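Local coordinates for heat shock protein, putative (Plasmodium falciparum, PDB 1Y6Z) that probably acts as an ATP-dependent chaperone of the Hsp90 family that binds unfolded proteins, the chain here being its middle domain, at residues V176-I181 with T188-Y193; N64-E69 with I90-T95; G55-E60 with N152-Y157; K202-I207 with D230-L235. One frame throughout, in Å; residues are numbered along the deposited sequence.

Contact 1. Residues V176-I181 with T188-Y193; sequences VEFYSI and TDLDSY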
loop_
_atom_site.group_PDB
_atom_site.type_symbol
_atom_site.label_atom_id
_atom_site.label_comp_id
_atom_site.label_asym_id
_atom_site.label_seq_id
_atom_site.Cartn_x
_atom_site.Cartn_y
_atom_site.Cartn_z
ATOM N N VAL B 176 10.447 7.327 6.434
ATOM C CA VAL B 176 11.458 8.302 6.900
ATOM C C VAL B 176 12.097 7.717 8.205
ATOM O O VAL B 176 11.449 6.920 8.883
ATOM C CB VAL B 176 10.857 9.727 7.120
ATOM C CG1 VAL B 176 10.209 10.344 5.868
ATOM C CG2 VAL B 176 9.827 9.724 8.234
ATOM N N GLU B 177 13.374 8.067 8.482
ATOM C CA GLU B 177 14.114 7.555 9.635
ATOM C C GLU B 177 14.860 8.684 10.351
ATOM O O GLU B 177 15.296 9.663 9.704
ATOM C CB GLU B 177 15.041 6.402 9.201
ATOM C CG GLU B 177 14.291 5.158 8.701
ATOM C CD GLU B 177 15.205 3.984 8.391
ATOM O OE1 GLU B 177 16.419 4.059 8.705
ATOM O OE2 GLU B 177 14.676 2.998 7.835
ATOM N N PHE B 178 14.969 8.558 11.685
ATOM C CA PHE B 178 15.612 9.576 12.539
ATOM C C PHE B 178 16.406 8.882 13.604
ATOM O O PHE B 178 16.073 7.769 14.031
ATOM C CB PHE B 178 14.602 10.496 13.266
ATOM C CG PHE B 178 13.628 11.148 12.356
ATOM C CD1 PHE B 178 12.417 10.534 12.050
ATOM C CD2 PHE B 178 13.927 12.365 11.754
ATOM C CE1 PHE B 178 11.512 11.114 11.189
ATOM C CE2 PHE B 178 13.006 12.981 10.880
ATOM C CZ PHE B 178 11.791 12.342 10.592
ATOM N N TYR B 179 17.480 9.547 14.013
ATOM C CA TYR B 179 18.261 9.086 15.147
ATOM C C TYR B 179 17.387 9.303 16.365
ATOM O O TYR B 179 16.572 10.209 16.368
ATOM C CB TYR B 179 19.557 9.908 15.249
ATOM C CG TYR B 179 20.621 9.442 14.278
ATOM C CD1 TYR B 179 21.047 10.247 13.213
ATOM C CD2 TYR B 179 21.129 8.160 14.374
ATOM C CE1 TYR B 179 22.027 9.778 12.304
ATOM C CE2 TYR B 179 22.095 7.685 13.488
ATOM C CZ TYR B 179 22.542 8.490 12.461
ATOM O OH TYR B 179 23.498 7.967 11.587
ATOM N N SER B 180 17.584 8.489 17.403
ATOM C CA SER B 180 16.872 8.699 18.652
ATOM C C SER B 180 17.849 8.471 19.801
ATOM O O SER B 180 19.019 8.153 19.547
ATOM C CB SER B 180 15.706 7.740 18.767
ATOM O OG SER B 180 16.179 6.427 18.963
ATOM N N ILE B 181 17.367 8.598 21.045
ATOM C CA ILE B 181 18.186 8.221 22.223
ATOM C C ILE B 181 18.560 6.732 22.191
ATOM O O ILE B 181 19.715 6.379 22.414
ATOM C CB ILE B 181 17.475 8.559 23.570
ATOM C CG1 ILE B 181 17.050 10.055 23.622
ATOM C CG2 ILE B 181 18.358 8.119 24.766
ATOM C CD1 ILE B 181 16.146 10.490 24.863
ATOM N N THR B 188 16.137 5.029 13.438
ATOM C CA THR B 188 14.958 4.189 13.591
ATOM C C THR B 188 13.820 4.753 12.723
ATOM O O THR B 188 13.717 6.001 12.548
ATOM C CB THR B 188 14.454 4.145 15.046
ATOM O OG1 THR B 188 13.282 3.309 15.127
ATOM C CG2 THR B 188 14.116 5.553 15.554
ATOM N N ASP B 189 12.956 3.855 12.243
ATOM C CA ASP B 189 11.792 4.330 11.541
ATOM C C ASP B 189 10.665 4.536 12.577
ATOM O O ASP B 189 10.839 4.220 13.775
ATOM C CB ASP B 189 11.422 3.413 10.337
ATOM C CG ASP B 189 11.075 1.971 10.760
ATOM O OD1 ASP B 189 10.958 1.702 11.968
ATOM O OD2 ASP B 189 10.910 1.092 9.881
ATOM N N LEU B 190 9.561 5.113 12.161
ATOM C CA LEU B 190 8.500 5.406 13.108
ATOM C C LEU B 190 7.820 4.122 13.659
ATOM O O LEU B 190 7.512 4.023 14.868
ATOM C CB LEU B 190 7.494 6.405 12.542
ATOM C CG LEU B 190 8.038 7.808 12.103
ATOM C CD1 LEU B 190 6.895 8.720 11.510
ATOM C CD2 LEU B 190 8.756 8.525 13.261
ATOM N N ASP B 191 7.592 3.147 12.801
ATOM C CA ASP B 191 6.864 1.945 13.245
ATOM C C ASP B 191 7.683 1.175 14.294
ATOM O O ASP B 191 7.108 0.585 15.217
ATOM C CB ASP B 191 6.540 1.044 12.058
ATOM C CG ASP B 191 5.541 1.675 11.084
ATOM O OD1 ASP B 191 5.594 1.278 9.918
ATOM O OD2 ASP B 191 4.672 2.525 11.443
ATOM N N SER B 192 8.999 1.202 14.169
ATOM C CA SER B 192 9.863 0.561 15.120
ATOM C C SER B 192 9.841 1.317 16.447
ATOM O O SER B 192 9.834 0.683 17.501
ATOM C CB SER B 192 11.292 0.425 14.623
ATOM O OG SER B 192 11.371 -0.391 13.468
ATOM N N TYR B 193 9.806 2.648 16.375
ATOM C CA TYR B 193 9.582 3.457 17.567
ATOM C C TYR B 193 8.281 3.047 18.242
ATOM O O TYR B 193 8.267 2.843 19.453
ATOM C CB TYR B 193 9.592 4.962 17.274
ATOM C CG TYR B 193 9.410 5.884 18.484
ATOM C CD1 TYR B 193 10.457 6.679 18.949
ATOM C CD2 TYR B 193 8.180 5.981 19.134
ATOM C CE1 TYR B 193 10.276 7.555 20.015
ATOM C CE2 TYR B 193 8.014 6.810 20.232
ATOM C CZ TYR B 193 9.052 7.587 20.669
ATOM O OH TYR B 193 8.820 8.421 21.762
HETATM O O HOH W 1 9.125 5.938 9.430
#

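Contact 2. Residues N64-E69 with I90-T95; sequences NMFDEE and IPRWLT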
loop_
_atom_site.group_PDB
_atom_site.type_symbol
_atom_site.label_atom_id
_atom_site.label_comp_id
_atom_site.label_asym_id
_atom_site.label_seq_id
_atom_site.Cartn_x
_atom_site.Cartn_y
_atom_site.Cartn_z
ATOM N N ASN B 64 20.310 23.647 -5.693
ATOM C CA ASN B 64 19.113 23.760 -4.858
ATOM C C ASN B 64 18.346 22.429 -4.784
ATOM O O ASN B 64 18.281 21.692 -5.763
ATOM C CB ASN B 64 18.158 24.816 -5.429
ATOM C CG ASN B 64 17.026 25.174 -4.464
ATOM O OD1 ASN B 64 15.837 25.038 -4.807
ATOM N ND2 ASN B 64 17.392 25.601 -3.225
ATOM N N MET B 65 17.688 22.179 -3.659
ATOM C CA MET B 65 16.804 21.009 -3.540
ATOM C C MET B 65 15.829 20.860 -4.681
ATOM O O MET B 65 15.455 19.747 -5.054
ATOM C CB MET B 65 16.012 21.046 -2.239
ATOM C CG MET B 65 16.659 20.289 -1.130
ATOM S SD MET B 65 15.384 19.901 0.020
ATOM C CE MET B 65 14.595 21.444 0.198
ATOM N N PHE B 66 15.370 21.971 -5.218
ATOM C CA PHE B 66 14.435 21.870 -6.320
ATOM C C PHE B 66 14.956 22.620 -7.526
ATOM O O PHE B 66 15.637 23.645 -7.367
ATOM C CB PHE B 66 13.018 22.286 -5.887
ATOM C CG PHE B 66 12.461 21.420 -4.764
ATOM C CD1 PHE B 66 11.933 20.151 -5.040
ATOM C CD2 PHE B 66 12.481 21.865 -3.445
ATOM C CE1 PHE B 66 11.438 19.328 -3.992
ATOM C CE2 PHE B 66 11.961 21.068 -2.402
ATOM C CZ PHE B 66 11.459 19.787 -2.682
ATOM N N ASP B 67 14.733 22.022 -8.701
ATOM C CA ASP B 67 15.071 22.572 -10.028
ATOM C C ASP B 67 13.801 23.226 -10.517
ATOM O O ASP B 67 12.758 22.576 -10.606
ATOM C CB ASP B 67 15.482 21.442 -10.995
ATOM C CG ASP B 67 15.752 21.920 -12.455
ATOM O OD1 ASP B 67 15.488 21.129 -13.400
ATOM O OD2 ASP B 67 16.257 23.054 -12.661
ATOM N N GLU B 68 13.893 24.518 -10.837
ATOM C CA GLU B 68 12.717 25.298 -11.234
ATOM C C GLU B 68 12.112 24.772 -12.536
ATOM O O GLU B 68 10.948 25.051 -12.864
ATOM C CB GLU B 68 13.083 26.771 -11.367
ATOM C CG GLU B 68 13.785 27.111 -12.673
ATOM C CD GLU B 68 14.415 28.486 -12.677
ATOM O OE1 GLU B 68 14.079 29.305 -11.783
ATOM O OE2 GLU B 68 15.243 28.745 -13.594
ATOM N N GLU B 69 12.913 23.983 -13.247
ATOM C CA GLU B 69 12.563 23.497 -14.564
ATOM C C GLU B 69 11.849 22.163 -14.484
ATOM O O GLU B 69 11.124 21.781 -15.418
ATOM C CB GLU B 69 13.824 23.351 -15.392
ATOM C CG GLU B 69 14.639 24.635 -15.495
ATOM C CD GLU B 69 15.859 24.477 -16.375
ATOM O OE1 GLU B 69 15.741 23.812 -17.431
ATOM O OE2 GLU B 69 16.930 25.015 -16.012
ATOM N N ILE B 90 3.913 16.334 -11.341
ATOM C CA ILE B 90 3.868 15.353 -10.247
ATOM C C ILE B 90 4.289 16.067 -8.956
ATOM O O ILE B 90 4.880 17.138 -9.042
ATOM C CB ILE B 90 4.639 13.990 -10.577
ATOM C CG1 ILE B 90 6.147 14.118 -10.404
ATOM C CG2 ILE B 90 4.372 13.539 -12.019
ATOM C CD1 ILE B 90 6.856 12.728 -10.374
ATOM N N PRO B 91 3.961 15.511 -7.755
ATOM C CA PRO B 91 4.365 16.193 -6.509
ATOM C C PRO B 91 5.848 16.487 -6.540
ATOM O O PRO B 91 6.615 15.682 -7.030
ATOM C CB PRO B 91 4.072 15.157 -5.439
ATOM C CG PRO B 91 2.813 14.472 -6.026
ATOM C CD PRO B 91 3.208 14.285 -7.486
ATOM N N ARG B 92 6.249 17.652 -6.082
ATOM C CA ARG B 92 7.668 17.973 -6.260
ATOM C C ARG B 92 8.580 17.156 -5.362
ATOM O O ARG B 92 9.814 17.086 -5.599
ATOM C CB ARG B 92 7.919 19.466 -6.026
ATOM C CG ARG B 92 7.899 19.886 -4.559
ATOM C CD ARG B 92 8.235 21.414 -4.426
ATOM N NE ARG B 92 8.308 21.808 -3.022
ATOM C CZ ARG B 92 8.846 22.957 -2.583
ATOM N NH1 ARG B 92 9.337 23.842 -3.439
ATOM N NH2 ARG B 92 8.877 23.230 -1.304
ATOM N N TRP B 93 8.022 16.499 -4.338
ATOM C CA TRP B 93 8.905 15.659 -3.531
ATOM C C TRP B 93 9.478 14.485 -4.372
ATOM O O TRP B 93 10.485 13.918 -4.002
ATOM C CB TRP B 93 8.255 15.164 -2.249
ATOM C CG TRP B 93 7.241 14.135 -2.443
ATOM C CD1 TRP B 93 5.931 14.348 -2.711
ATOM C CD2 TRP B 93 7.437 12.694 -2.426
ATOM N NE1 TRP B 93 5.289 13.149 -2.878
ATOM C CE2 TRP B 93 6.180 12.117 -2.645
ATOM C CE3 TRP B 93 8.556 11.851 -2.183
ATOM C CZ2 TRP B 93 5.984 10.703 -2.681
ATOM C CZ3 TRP B 93 8.358 10.444 -2.171
ATOM C CH2 TRP B 93 7.084 9.894 -2.445
ATOM N N LEU B 94 8.866 14.186 -5.512
ATOM C CA LEU B 94 9.345 13.147 -6.423
ATOM C C LEU B 94 10.214 13.621 -7.587
ATOM O O LEU B 94 10.450 12.844 -8.518
ATOM C CB LEU B 94 8.147 12.406 -7.021
ATOM C CG LEU B 94 7.551 11.496 -5.958
ATOM C CD1 LEU B 94 6.187 11.136 -6.479
ATOM C CD2 LEU B 94 8.470 10.229 -5.752
ATOM N N THR B 95 10.691 14.861 -7.509
ATOM C CA THR B 95 11.551 15.497 -8.522
ATOM C C THR B 95 12.827 14.690 -8.775
ATOM O O THR B 95 13.420 14.809 -9.835
ATOM C CB THR B 95 11.944 16.959 -8.144
ATOM O OG1 THR B 95 12.605 17.616 -9.257
ATOM C CG2 THR B 95 12.844 17.016 -6.912
HETATM O O HOH W 2 12.599 20.150 -8.746
#

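Contact 3. Residues G55-E60 with N152-Y157; sequences GSLPWE and NTFGKY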
loop_
_atom_site.group_PDB
_atom_site.type_symbol
_atom_site.label_atom_id
_atom_site.label_comp_id
_atom_site.label_asym_id
_atom_site.label_seq_id
_atom_site.Cartn_x
_atom_site.Cartn_y
_atom_site.Cartn_z
ATOM N N GLY B 55 21.186 6.561 -8.730
ATOM C CA GLY B 55 22.225 6.172 -7.766
ATOM C C GLY B 55 22.799 7.266 -6.873
ATOM O O GLY B 55 23.424 6.962 -5.839
ATOM N N SER B 56 22.638 8.527 -7.297
ATOM C CA SER B 56 23.206 9.664 -6.624
ATOM C C SER B 56 22.366 10.871 -7.001
ATOM O O SER B 56 21.544 10.800 -7.923
ATOM C CB SER B 56 24.691 9.884 -6.997
ATOM O OG SER B 56 24.838 10.151 -8.380
ATOM N N LEU B 57 22.579 12.000 -6.333
ATOM C CA LEU B 57 21.743 13.181 -6.594
ATOM C C LEU B 57 21.894 13.649 -8.054
ATOM O O LEU B 57 23.045 13.843 -8.519
ATOM C CB LEU B 57 22.086 14.259 -5.571
ATOM C CG LEU B 57 21.202 15.458 -5.311
ATOM C CD1 LEU B 57 19.727 15.005 -4.949
ATOM C CD2 LEU B 57 21.855 16.340 -4.210
ATOM N N PRO B 58 20.776 13.792 -8.823
ATOM C CA PRO B 58 20.971 14.334 -10.166
ATOM C C PRO B 58 21.655 15.709 -10.102
ATOM O O PRO B 58 21.512 16.416 -9.115
ATOM C CB PRO B 58 19.540 14.486 -10.706
ATOM C CG PRO B 58 18.753 13.403 -9.994
ATOM C CD PRO B 58 19.367 13.355 -8.609
ATOM N N TRP B 59 22.397 16.064 -11.144
ATOM C CA TRP B 59 23.157 17.323 -11.110
ATOM C C TRP B 59 22.195 18.518 -11.105
ATOM O O TRP B 59 22.443 19.530 -10.430
ATOM C CB TRP B 59 24.203 17.376 -12.277
ATOM C CG TRP B 59 25.300 16.327 -12.038
ATOM C CD1 TRP B 59 25.449 15.124 -12.654
ATOM C CD2 TRP B 59 26.256 16.353 -10.977
ATOM N NE1 TRP B 59 26.504 14.422 -12.073
ATOM C CE2 TRP B 59 27.001 15.170 -11.040
ATOM C CE3 TRP B 59 26.560 17.289 -9.979
ATOM C CZ2 TRP B 59 28.027 14.883 -10.121
ATOM C CZ3 TRP B 59 27.595 17.026 -9.084
ATOM C CH2 TRP B 59 28.343 15.840 -9.182
ATOM N N GLU B 60 21.081 18.409 -11.822
ATOM C CA GLU B 60 20.002 19.413 -11.724
ATOM C C GLU B 60 19.560 19.710 -10.273
ATOM O O GLU B 60 18.992 20.766 -10.013
ATOM C CB GLU B 60 18.742 18.968 -12.484
ATOM C CG GLU B 60 18.915 18.707 -13.948
ATOM C CD GLU B 60 19.288 17.252 -14.237
ATOM O OE1 GLU B 60 19.454 16.493 -13.273
ATOM O OE2 GLU B 60 19.439 16.868 -15.418
ATOM N N ASN B 152 19.979 8.216 2.911
ATOM C CA ASN B 152 21.104 9.215 3.016
ATOM C C ASN B 152 21.118 10.261 1.879
ATOM O O ASN B 152 21.469 11.422 2.108
ATOM C CB ASN B 152 22.472 8.511 3.043
ATOM C CG ASN B 152 22.778 7.811 4.379
ATOM O OD1 ASN B 152 23.660 6.931 4.435
ATOM N ND2 ASN B 152 22.058 8.168 5.428
ATOM N N THR B 153 20.701 9.865 0.672
ATOM C CA THR B 153 20.704 10.757 -0.539
ATOM C C THR B 153 19.366 11.472 -0.769
ATOM O O THR B 153 19.347 12.684 -1.073
ATOM C CB THR B 153 21.006 9.925 -1.808
ATOM O OG1 THR B 153 22.108 9.039 -1.535
ATOM C CG2 THR B 153 21.257 10.811 -3.124
ATOM N N PHE B 154 18.268 10.699 -0.666
ATOM C CA PHE B 154 16.945 11.160 -1.058
ATOM C C PHE B 154 15.924 11.245 0.084
ATOM O O PHE B 154 14.818 11.729 -0.102
ATOM C CB PHE B 154 16.378 10.252 -2.168
ATOM C CG PHE B 154 17.208 10.219 -3.398
ATOM C CD1 PHE B 154 17.863 9.027 -3.777
ATOM C CD2 PHE B 154 17.322 11.361 -4.224
ATOM C CE1 PHE B 154 18.676 8.945 -4.972
ATOM C CE2 PHE B 154 18.140 11.319 -5.429
ATOM C CZ PHE B 154 18.832 10.090 -5.788
ATOM N N GLY B 155 16.337 10.847 1.288
ATOM C CA GLY B 155 15.481 10.968 2.488
ATOM C C GLY B 155 14.942 12.360 2.745
ATOM O O GLY B 155 13.837 12.481 3.262
ATOM N N LYS B 156 15.722 13.421 2.412
ATOM C CA LYS B 156 15.229 14.775 2.558
ATOM C C LYS B 156 13.973 14.989 1.729
ATOM O O LYS B 156 13.049 15.688 2.169
ATOM C CB LYS B 156 16.312 15.810 2.172
ATOM C CG LYS B 156 16.927 15.552 0.759
ATOM C CD LYS B 156 18.204 16.416 0.568
ATOM C CE LYS B 156 18.501 16.567 -0.927
ATOM N NZ LYS B 156 19.720 17.538 -1.107
ATOM N N TYR B 157 13.915 14.367 0.531
ATOM C CA TYR B 157 12.728 14.537 -0.350
ATOM C C TYR B 157 11.493 13.870 0.278
ATOM O O TYR B 157 10.406 14.381 0.203
ATOM C CB TYR B 157 12.987 13.972 -1.750
ATOM C CG TYR B 157 13.933 14.850 -2.486
ATOM C CD1 TYR B 157 15.267 14.511 -2.613
ATOM C CD2 TYR B 157 13.508 16.061 -2.985
ATOM C CE1 TYR B 157 16.166 15.392 -3.317
ATOM C CE2 TYR B 157 14.398 16.950 -3.709
ATOM C CZ TYR B 157 15.693 16.611 -3.865
ATOM O OH TYR B 157 16.595 17.510 -4.485
#

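Contact 4. Residues K202-I207 with D230-L235; sequences KCIYYI and DVLFSL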
loop_
_atom_site.group_PDB
_atom_site.type_symbol
_atom_site.label_atom_id
_atom_site.label_comp_id
_atom_site.label_asym_id
_atom_site.label_seq_id
_atom_site.Cartn_x
_atom_site.Cartn_y
_atom_site.Cartn_z
ATOM N N LYS B 202 1.908 7.077 25.407
ATOM C CA LYS B 202 0.854 7.302 24.407
ATOM C C LYS B 202 1.333 8.085 23.175
ATOM O O LYS B 202 0.662 8.081 22.145
ATOM C CB LYS B 202 -0.382 7.988 25.038
ATOM C CG LYS B 202 -0.196 9.444 25.520
ATOM C CD LYS B 202 0.314 9.510 27.004
ATOM C CE LYS B 202 0.400 10.934 27.598
ATOM N NZ LYS B 202 1.245 11.913 26.808
ATOM N N CYS B 203 2.499 8.721 23.279
ATOM C CA CYS B 203 2.930 9.744 22.298
ATOM C C CYS B 203 4.264 9.390 21.716
ATOM O O CYS B 203 5.054 8.707 22.369
ATOM C CB CYS B 203 3.146 11.098 22.987
ATOM S SG CYS B 203 1.694 11.980 23.443
ATOM N N ILE B 204 4.543 9.928 20.521
ATOM C CA ILE B 204 5.877 9.817 19.941
ATOM C C ILE B 204 6.504 11.148 20.242
ATOM O O ILE B 204 5.927 12.185 19.902
ATOM C CB ILE B 204 5.805 9.610 18.370
ATOM C CG1 ILE B 204 5.071 8.312 18.011
ATOM C CG2 ILE B 204 7.182 9.627 17.735
ATOM C CD1 ILE B 204 4.565 8.320 16.560
ATOM N N TYR B 205 7.690 11.146 20.852
ATOM C CA TYR B 205 8.341 12.415 21.204
ATOM C C TYR B 205 9.477 12.693 20.281
ATOM O O TYR B 205 10.105 11.768 19.829
ATOM C CB TYR B 205 8.857 12.396 22.652
ATOM C CG TYR B 205 7.729 12.252 23.642
ATOM C CD1 TYR B 205 7.294 10.977 24.077
ATOM C CD2 TYR B 205 7.056 13.381 24.108
ATOM C CE1 TYR B 205 6.217 10.854 24.982
ATOM C CE2 TYR B 205 5.999 13.276 25.008
ATOM C CZ TYR B 205 5.593 12.018 25.445
ATOM O OH TYR B 205 4.532 11.958 26.317
ATOM N N TYR B 206 9.739 13.972 20.015
ATOM C CA TYR B 206 10.988 14.381 19.386
ATOM C C TYR B 206 11.576 15.657 19.986
ATOM O O TYR B 206 10.888 16.379 20.675
ATOM C CB TYR B 206 10.808 14.542 17.866
ATOM C CG TYR B 206 10.102 15.793 17.432
ATOM C CD1 TYR B 206 10.833 16.924 17.063
ATOM C CD2 TYR B 206 8.722 15.835 17.345
ATOM C CE1 TYR B 206 10.198 18.071 16.639
ATOM C CE2 TYR B 206 8.070 16.998 16.930
ATOM C CZ TYR B 206 8.833 18.102 16.580
ATOM O OH TYR B 206 8.209 19.240 16.150
ATOM N N ILE B 207 12.843 15.922 19.692
ATOM C CA ILE B 207 13.546 17.115 20.224
ATOM C C ILE B 207 14.531 17.752 19.231
ATOM O O ILE B 207 15.480 17.092 18.776
ATOM C CB ILE B 207 14.274 16.804 21.570
ATOM C CG1 ILE B 207 14.920 18.075 22.155
ATOM C CG2 ILE B 207 15.336 15.671 21.436
ATOM C CD1 ILE B 207 15.140 18.002 23.670
ATOM N N ASP B 230 11.730 6.638 24.560
ATOM C CA ASP B 230 12.614 7.100 23.491
ATOM C C ASP B 230 12.129 8.438 22.963
ATOM O O ASP B 230 10.941 8.764 23.051
ATOM C CB ASP B 230 12.769 6.053 22.360
ATOM C CG ASP B 230 14.015 6.311 21.476
ATOM O OD1 ASP B 230 14.879 7.115 21.862
ATOM O OD2 ASP B 230 14.140 5.672 20.399
ATOM N N VAL B 231 13.068 9.203 22.403
ATOM C CA VAL B 231 12.798 10.477 21.782
ATOM C C VAL B 231 13.619 10.554 20.498
ATOM O O VAL B 231 14.828 10.342 20.494
ATOM C CB VAL B 231 13.223 11.663 22.678
ATOM C CG1 VAL B 231 13.027 13.004 21.971
ATOM C CG2 VAL B 231 12.399 11.670 23.937
ATOM N N LEU B 232 12.947 10.905 19.408
ATOM C CA LEU B 232 13.644 11.093 18.126
ATOM C C LEU B 232 14.338 12.437 18.079
ATOM O O LEU B 232 13.873 13.395 18.696
ATOM C CB LEU B 232 12.637 11.091 16.978
ATOM C CG LEU B 232 11.654 9.932 17.019
ATOM C CD1 LEU B 232 10.456 10.309 16.084
ATOM C CD2 LEU B 232 12.436 8.684 16.643
ATOM N N PHE B 233 15.401 12.519 17.289
ATOM C CA PHE B 233 16.100 13.789 17.100
ATOM C C PHE B 233 15.766 14.482 15.767
ATOM O O PHE B 233 15.867 13.873 14.696
ATOM C CB PHE B 233 17.611 13.552 17.175
ATOM C CG PHE B 233 18.092 12.930 18.479
ATOM C CD1 PHE B 233 19.211 12.105 18.485
ATOM C CD2 PHE B 233 17.431 13.171 19.689
ATOM C CE1 PHE B 233 19.673 11.528 19.689
ATOM C CE2 PHE B 233 17.877 12.587 20.900
ATOM C CZ PHE B 233 18.976 11.778 20.898
ATOM N N SER B 234 15.356 15.746 15.858
ATOM C CA SER B 234 15.283 16.662 14.723
ATOM C C SER B 234 16.613 17.458 14.629
ATOM O O SER B 234 17.055 18.117 15.576
ATOM C CB SER B 234 14.049 17.560 14.837
ATOM O OG SER B 234 14.078 18.638 13.913
ATOM N N LEU B 235 17.294 17.327 13.502
ATOM C CA LEU B 235 18.579 17.982 13.343
ATOM C C LEU B 235 18.550 19.017 12.209
ATOM O O LEU B 235 19.512 19.744 12.005
ATOM C CB LEU B 235 19.687 16.949 13.170
ATOM C CG LEU B 235 19.761 15.753 14.145
ATOM C CD1 LEU B 235 20.826 14.770 13.735
ATOM C CD2 LEU B 235 19.973 16.134 15.628
#

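Contact 1. Residues V176-I181 with T188-Y193
Phe178 and Thr188 grip each other through their backbones: Phe178 N donates to Thr188 O at 3.0 Å, and Thr188 N returns the bond to Phe178 O at 2.8 Å, nearly straight at 173°. This ring of two bonds is the hydrogen-bonded pair of a short antiparallel hairpin. Thr188 CG2 lies 3.3 Å from Phe178 O. The hydroxyl of Thr188, anti to the backbone N (chi1 180°), is directed to Asp189 O, which it meets in the carbonyl plane on a lone pair. Beyond the pair, Phe178 CE1 touches Leu190 CD2 at 4.3 Å, an apolar contact continued by Leu243 and Leu246 of helix 237-249. On the other face Glu177 CG rests against Asp189 CB at 3.7 Å. Their carboxylates stand almost perpendicular and are served separately, Glu177 by Trp147 NE1 and Asp189 OD2 by Lys140. One water links the residue before the first strand to the start of the helix, donating to Val176 O and accepting from Leu190 N. Asp189 is the N-cap of helix 190-195: its OD1 takes both Ser192 N, at 3.0 Å, and Ser192 OG, at 2.6 Å. Aspartate suits this place because a short acceptor can fold back onto the helix's first turn. With a lysine, two donors of Ser192 and the helix start around it, its negative charge is probably stabilised despite neighbouring Glu177.

Contact 2. Residues N64-E69 with I90-T95
A cation-pi stack between Phe66 and Arg92 joins two loops of the Hsp90 middle domain, one leading from strand 47-53 to strand 73-77, the other from strand 80-83 to strand 98-103. The guanidinium lies flat over one face of the ring, the planes only 4° apart, with Arg92 CZ 3.6 Å from Phe66 CE2. Arg92 CD sits above the middle of the same face, 3.9 Å from the ring centroid, and adds a CH-pi contact. An arginine suits this place because its extended chain, straight from CG to NE, lays methylenes and charge together on the aromatic surface while NH2 still reaches Glu164 in a salt bridge. An Asx turn shapes the backbone just before the ring, Asn64 OD1 accepting from Phe66 N at 3.1 Å. Thr95 serves both kinds of neighbour: CG2 packs obliquely against the ring, 3.8 Å from Phe66 CD1, while its hydroxyl is hydrogen-bonded to a water. The same water accepts from Asp67 N at 2.8 Å and lies in the plane of the Phe66 ring, at its edge.

Contact 3. Residues G55-E60 with N152-Y157
Tyr157 OH, hydrogen-bonded to Met65 O, tops a ring whose edge meets Leu57: CD1 of the leucine lies 3.9 Å from Tyr157 CE1, the two side chains crossing at about a right angle. Tyrosine suits its place because the ring edge can pack against leucine while OH extends beyond it to the carbonyl. In Leu57, chi1 (-164°) sets CG anti to the backbone N; from there the two methyls diverge, CD1 to the tyrosine and CD2 to within 4.0 Å of Lys156 NZ. Phe154 CZ lies beside Ser56 O, 3.5 Å away, with the oxygen near the ring plane at its edge. At the same edge Pro58 CD approaches Phe154 CE2 to 4.0 Å, the two side chains reaching toward each other tip to tip. The contact sets the loop after strand 47-53 of the five-stranded mixed sheet against helix 145-164 of the Hsp90 middle domain, and the helix is kinked here, with Tyr157 N bonded to Phe154 O at 2.9 Å. Thr153 CG2 lies between the loop and the ring, 3.7 Å from Leu57 N and also over the centre of the Phe154 ring, while OG1 bonds back to Lys149 O; a beta-branched residue thus offers a methyl to the contact and keeps its hydroxyl within the helix. Phe96 stacks on Phe154 and meets Tyr157 with its ring inclined.

Contact 4. Residues K202-I207 with D230-L235
Ile207 CG2 sits between the backbone N and the carbonyl carbon, with CG1 anti to that N (chi1 -176°), and in this setting CG2 touches both Val231 CG1, at 3.6 Å, and the edge of the Phe233 ring. Val231 CG1, anti to its backbone N, comes to meet that methyl. These contacts join strand 204-208, central in a three-stranded parallel sheet, to the outer strand 231-234; helices 212-215 and 222-226 lie in the connection, making a beta-alpha-beta crossover. The strands are strongly twisted, their directions 36° apart. Three backbone bonds zip them together: Leu232 N to Tyr205 O, Ile207 N to Leu232 O at 2.9 Å, and Ser234 N to Ile207 O. The second runs nearly along the C=O axis, whereas Ser234 N stands 57° above the carbonyl plane of its acceptor. Asp230, just before the outer strand, bonds to Ser180 OG. Beta-branched valine and isoleucine suit the face shared with Phe233, since they fill space close to the extended backbone. On the other face Tyr206 CB packs on Leu232 CB, and Ile204 CG2 meets Leu232 CD1 at 3.7 Å. Helix 237-249 covers part of this side, and Ser234 OG is hydrogen-bonded to its Glu240, which gives the small serine a polar partner beside a bulky tyrosine. The Tyr206 ring meets the Ser234 methylene obliquely, with Tyr206 CD1 4.0 Å from Ser234 CB.

Contacts 2 and 3 belong to the part of the chain built round the five-stranded mixed sheet, contacts 1 and 4 to the part with the three-stranded parallel sheet, and helix 145-164 runs between them. Contact 2 falls within the sequence span bridged by contact 3; contact 1 follows, then contact 4. The centres of contacts 2 and 3 are about 11 Å apart, and they touch where helix 145-164 meets the 64-69 loop. Contacts 1 and 4, with centres about 9 Å apart, meet where the hairpin and helix 190-195 reach the start of strand 231-234. Contacts 1 and 2 lie about 26 Å apart between centres, on opposite sides of the chain's centre, consistent with a middle domain assembled from distinct sheet-and-helix units.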